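Local atomic coordinates of uncharacterized protein (Bacteroides ovatus CL02T12C04, PDB entry 6PTM), a protein that probably acts as an exo-carrageenase of glycoside hydrolase family 42, releasing sugars from the ends of carrageenan chains or oligosaccharides. Residues K114-P117 and D118-Q122; R585-E588 and K589-S593. All blocks are in the same frame, centred on the assembly; numbering follows the deposited sequence.

Contact 1. Residues K114-P117 and D118-Q122; sequences KLLP and DFERQ
With chi1 of -68° and the chain extended beyond CG, E120 runs back along the helix to L116, whose own CG stands anti to its backbone N (chi1 172°). The two side chains cross obliquely, L116 CG lying 3.6 Å from E120 OE1, so the leucine packs against the carboxylate. One turn round, R121 NH1 reaches D118 OD1 at 3.2 Å in a salt bridge that lies in the guanidinium plane, on the syn side of D118 OD1 but 34° out of the carboxylate plane. P117 CB sits over one face of that guanidinium, 3.6 Å from R121 NH1. L115 CD1 lies beside F119 CB at 4.1 Å, the two side chains pointing the same way. Because P117 has no N-H to give to the turn before, helix 109-139 kinks here. A water accepts from D118 N and donates to K114 O at 2.7 Å, bridging the distorted turn, while E120 N still bonds L116 O at 2.9 Å, nearly straight. Both long polar chains also leave the turn: R121 bridges to E89, on helix 69-90, and E120 to R511. R121 thus has two acidic partners, D118 and E89, which probably steady its guanidinium over the proline and tie the kinked turn to the neighbouring helix.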
# COMPACT_ATOMS: atom_id res chain seq x y z
N LYS A 114 26.59 -22.48 1.94
CA LYS A 114 26.71 -23.93 1.67
C LYS A 114 25.33 -24.59 1.65
O LYS A 114 25.13 -25.43 0.82
CB LYS A 114 27.63 -24.59 2.71
CG LYS A 114 29.10 -24.27 2.51
CD LYS A 114 29.97 -25.29 3.20
CE LYS A 114 31.44 -25.15 2.88
NZ LYS A 114 32.00 -24.00 3.62
N LEU A 115 24.42 -24.22 2.55
CA LEU A 115 23.13 -24.94 2.70
C LEU A 115 22.08 -24.38 1.71
O LEU A 115 21.11 -25.11 1.44
CB LEU A 115 22.66 -24.89 4.16
CG LEU A 115 22.16 -23.56 4.70
CD1 LEU A 115 20.72 -23.28 4.30
CD2 LEU A 115 22.29 -23.53 6.22
N LEU A 116 22.29 -23.20 1.12
CA LEU A 116 21.29 -22.51 0.26
C LEU A 116 20.84 -23.39 -0.91
O LEU A 116 19.63 -23.54 -1.13
CB LEU A 116 21.85 -21.16 -0.21
CG LEU A 116 21.01 -20.43 -1.26
CD1 LEU A 116 19.63 -20.10 -0.69
CD2 LEU A 116 21.71 -19.16 -1.76
N PRO A 117 21.75 -24.03 -1.70
CA PRO A 117 21.31 -24.81 -2.85
C PRO A 117 20.34 -25.95 -2.49
O PRO A 117 19.30 -26.07 -3.13
CB PRO A 117 22.61 -25.32 -3.51
CG PRO A 117 23.66 -24.35 -3.00
CD PRO A 117 23.21 -24.01 -1.59
N ASP A 118 20.65 -26.73 -1.46
CA ASP A 118 19.74 -27.83 -1.04
C ASP A 118 18.49 -27.28 -0.35
O ASP A 118 17.49 -28.01 -0.34
CB ASP A 118 20.45 -28.87 -0.19
CG ASP A 118 21.29 -29.80 -1.06
OD1 ASP A 118 21.13 -29.79 -2.32
OD2 ASP A 118 22.09 -30.50 -0.47
N PHE A 119 18.54 -26.09 0.26
CA PHE A 119 17.34 -25.47 0.86
C PHE A 119 16.36 -25.17 -0.29
O PHE A 119 15.17 -25.60 -0.26
CB PHE A 119 17.70 -24.23 1.68
CG PHE A 119 16.50 -23.37 1.97
CD1 PHE A 119 15.57 -23.78 2.91
CD2 PHE A 119 16.23 -22.23 1.21
CE1 PHE A 119 14.42 -23.02 3.15
CE2 PHE A 119 15.09 -21.48 1.44
CZ PHE A 119 14.18 -21.88 2.40
N GLU A 120 16.88 -24.57 -1.36
CA GLU A 120 16.09 -24.26 -2.56
C GLU A 120 15.54 -25.55 -3.16
O GLU A 120 14.36 -25.55 -3.52
CB GLU A 120 16.89 -23.43 -3.54
CG GLU A 120 17.16 -22.05 -2.99
CD GLU A 120 18.15 -21.28 -3.84
OE1 GLU A 120 19.23 -21.85 -4.11
OE2 GLU A 120 17.83 -20.11 -4.23
N ARG A 121 16.35 -26.62 -3.24
CA ARG A 121 15.85 -27.88 -3.83
C ARG A 121 14.79 -28.48 -2.89
O ARG A 121 13.80 -29.04 -3.40
CB ARG A 121 17.03 -28.80 -4.13
CG ARG A 121 17.87 -28.34 -5.30
CD ARG A 121 19.29 -28.90 -5.22
NE ARG A 121 20.13 -28.41 -6.29
CZ ARG A 121 21.45 -28.26 -6.21
NH1 ARG A 121 22.08 -28.56 -5.10
NH2 ARG A 121 22.11 -27.77 -7.23
N GLN A 122 14.97 -28.36 -1.58
CA GLN A 122 14.01 -28.94 -0.62
C GLN A 122 12.70 -28.16 -0.71
O GLN A 122 11.61 -28.81 -0.63
CB GLN A 122 14.58 -28.97 0.80
CG GLN A 122 13.65 -29.68 1.77
CD GLN A 122 13.40 -31.13 1.41
OE1 GLN A 122 14.28 -31.85 0.94
NE2 GLN A 122 12.19 -31.59 1.66
O HOH W 1 23.39 -27.08 -0.36

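Contact 2. Residues R585-E588 and K589-S593; sequences RIYE and KLNFS
Y587 and N591 lie side by side at the C-terminal end of helix 579-590, pointing the same way, and both have CG anti to the backbone N (chi1 -179° for Y587). Ring and amide planes are only 18° apart. The amide stands near the phenol end, with N591 OD1 3.9 Å from Y587 CZ, while N591 CB lies over one ring face toward the rim. Their polar ends part: Y587 OH bonds D455 and N591 ND2 bonds E708. I586 throws its CD1 against the branch point of L590, 3.7 Å from L590 CG. F592 has its CG anti to the carbonyl carbon instead (chi1 -59°), which presents the ring edge to the last turn: F592 CD1 is 3.3 Å from E588 O, in the ring plane. N591 ND2 lies above a face of the same ring, offset toward its rim. The backbone bonds weaken toward the end: L590 N is shared between I586 O and Y587 O, both weak, and N591 N makes a weak, 3.5 Å bond to E588 O. A leucine in place of Y587 would probably leave D455 without its hydroxyl partner and the N591 amide without the flat surface beside it. Where those bonds weaken, the F592 edge meets E588 O and the Y587 ring backs the N591 side chain, and the polar tips link the helix end to helix 448-460 through D455 and to strand 707-715 through E708.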
# COMPACT_ATOMS: atom_id res chain seq x y z
N ARG A 585 -4.99 3.56 17.91
CA ARG A 585 -5.61 2.91 19.09
C ARG A 585 -7.12 2.75 18.83
O ARG A 585 -7.65 1.63 19.08
CB ARG A 585 -5.28 3.68 20.38
CG ARG A 585 -5.62 2.91 21.66
CD ARG A 585 -5.30 3.67 22.96
NE ARG A 585 -3.94 4.18 22.87
CZ ARG A 585 -3.61 5.45 22.62
NH1 ARG A 585 -4.52 6.40 22.51
NH2 ARG A 585 -2.34 5.75 22.46
N ILE A 586 -7.78 3.77 18.26
CA ILE A 586 -9.25 3.73 18.03
C ILE A 586 -9.53 2.84 16.80
O ILE A 586 -10.48 2.02 16.87
CB ILE A 586 -9.89 5.14 17.93
CG1 ILE A 586 -11.40 5.04 17.66
CG2 ILE A 586 -9.25 6.03 16.88
CD1 ILE A 586 -12.19 4.15 18.62
N TYR A 587 -8.71 2.90 15.75
CA TYR A 587 -8.82 1.98 14.58
C TYR A 587 -8.78 0.53 15.04
O TYR A 587 -9.66 -0.25 14.67
CB TYR A 587 -7.67 2.20 13.60
CG TYR A 587 -7.72 1.33 12.37
CD1 TYR A 587 -8.62 1.57 11.35
CD2 TYR A 587 -6.91 0.21 12.26
CE1 TYR A 587 -8.69 0.76 10.23
CE2 TYR A 587 -6.95 -0.61 11.14
CZ TYR A 587 -7.83 -0.32 10.11
OH TYR A 587 -7.86 -1.11 9.02
N GLU A 588 -7.75 0.16 15.80
CA GLU A 588 -7.55 -1.22 16.34
C GLU A 588 -8.77 -1.63 17.18
O GLU A 588 -9.25 -2.79 17.09
CB GLU A 588 -6.28 -1.23 17.17
CG GLU A 588 -5.95 -2.56 17.81
CD GLU A 588 -4.63 -2.54 18.55
OE1 GLU A 588 -4.44 -1.64 19.41
OE2 GLU A 588 -3.80 -3.42 18.29
N LYS A 589 -9.25 -0.70 18.00
CA LYS A 589 -10.40 -0.94 18.89
C LYS A 589 -11.62 -1.29 18.06
O LYS A 589 -12.37 -2.13 18.51
CB LYS A 589 -10.61 0.29 19.78
CG LYS A 589 -11.64 0.07 20.87
CD LYS A 589 -11.15 -0.93 21.90
CE LYS A 589 -12.02 -0.96 23.13
NZ LYS A 589 -11.43 -1.91 24.11
N LEU A 590 -11.80 -0.70 16.88
CA LEU A 590 -13.04 -0.87 16.09
C LEU A 590 -12.90 -1.98 15.03
O LEU A 590 -13.91 -2.41 14.55
CB LEU A 590 -13.41 0.46 15.41
CG LEU A 590 -13.75 1.64 16.32
CD1 LEU A 590 -14.09 2.85 15.46
CD2 LEU A 590 -14.88 1.32 17.28
N ASN A 591 -11.70 -2.40 14.67
CA ASN A 591 -11.42 -3.13 13.40
C ASN A 591 -11.67 -4.64 13.47
O ASN A 591 -11.57 -5.31 12.40
CB ASN A 591 -9.98 -2.97 12.95
CG ASN A 591 -9.82 -3.45 11.52
OD1 ASN A 591 -10.59 -3.03 10.66
ND2 ASN A 591 -8.87 -4.33 11.28
N PHE A 592 -12.04 -5.20 14.63
CA PHE A 592 -12.22 -6.66 14.76
C PHE A 592 -13.66 -6.97 15.14
O PHE A 592 -13.88 -7.95 15.85
CB PHE A 592 -11.19 -7.24 15.75
CG PHE A 592 -9.78 -6.97 15.31
CD1 PHE A 592 -9.16 -5.77 15.65
CD2 PHE A 592 -9.11 -7.85 14.49
CE1 PHE A 592 -7.89 -5.49 15.22
CE2 PHE A 592 -7.82 -7.57 14.07
CZ PHE A 592 -7.22 -6.38 14.42
N SER A 593 -14.63 -6.22 14.60
CA SER A 593 -16.08 -6.40 14.89
C SER A 593 -16.85 -6.77 13.62
O SER A 593 -18.08 -6.62 13.64
CB SER A 593 -16.65 -5.15 15.53
OG SER A 593 -15.97 -4.83 16.73

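Contact 1 and contact 2 are separate local arrangements, their centres about 42 Å apart and their nearest atoms about 29 Å, with no touch between them. Contact 1 belongs to the helical N-terminal part of the chain, its centre about 32 Å from that of the chain; contact 2 lies nearer the centre, at about 19 Å, where a helix leads into strand 597-600 of a five-stranded parallel sheet. One is a kink inside a continuing helix, the other a helix end. Each nevertheless sends polar side chains to other parts of the fold. The model is an apo enzyme without a bound sugar, and neither contact can be assigned to the active site from it.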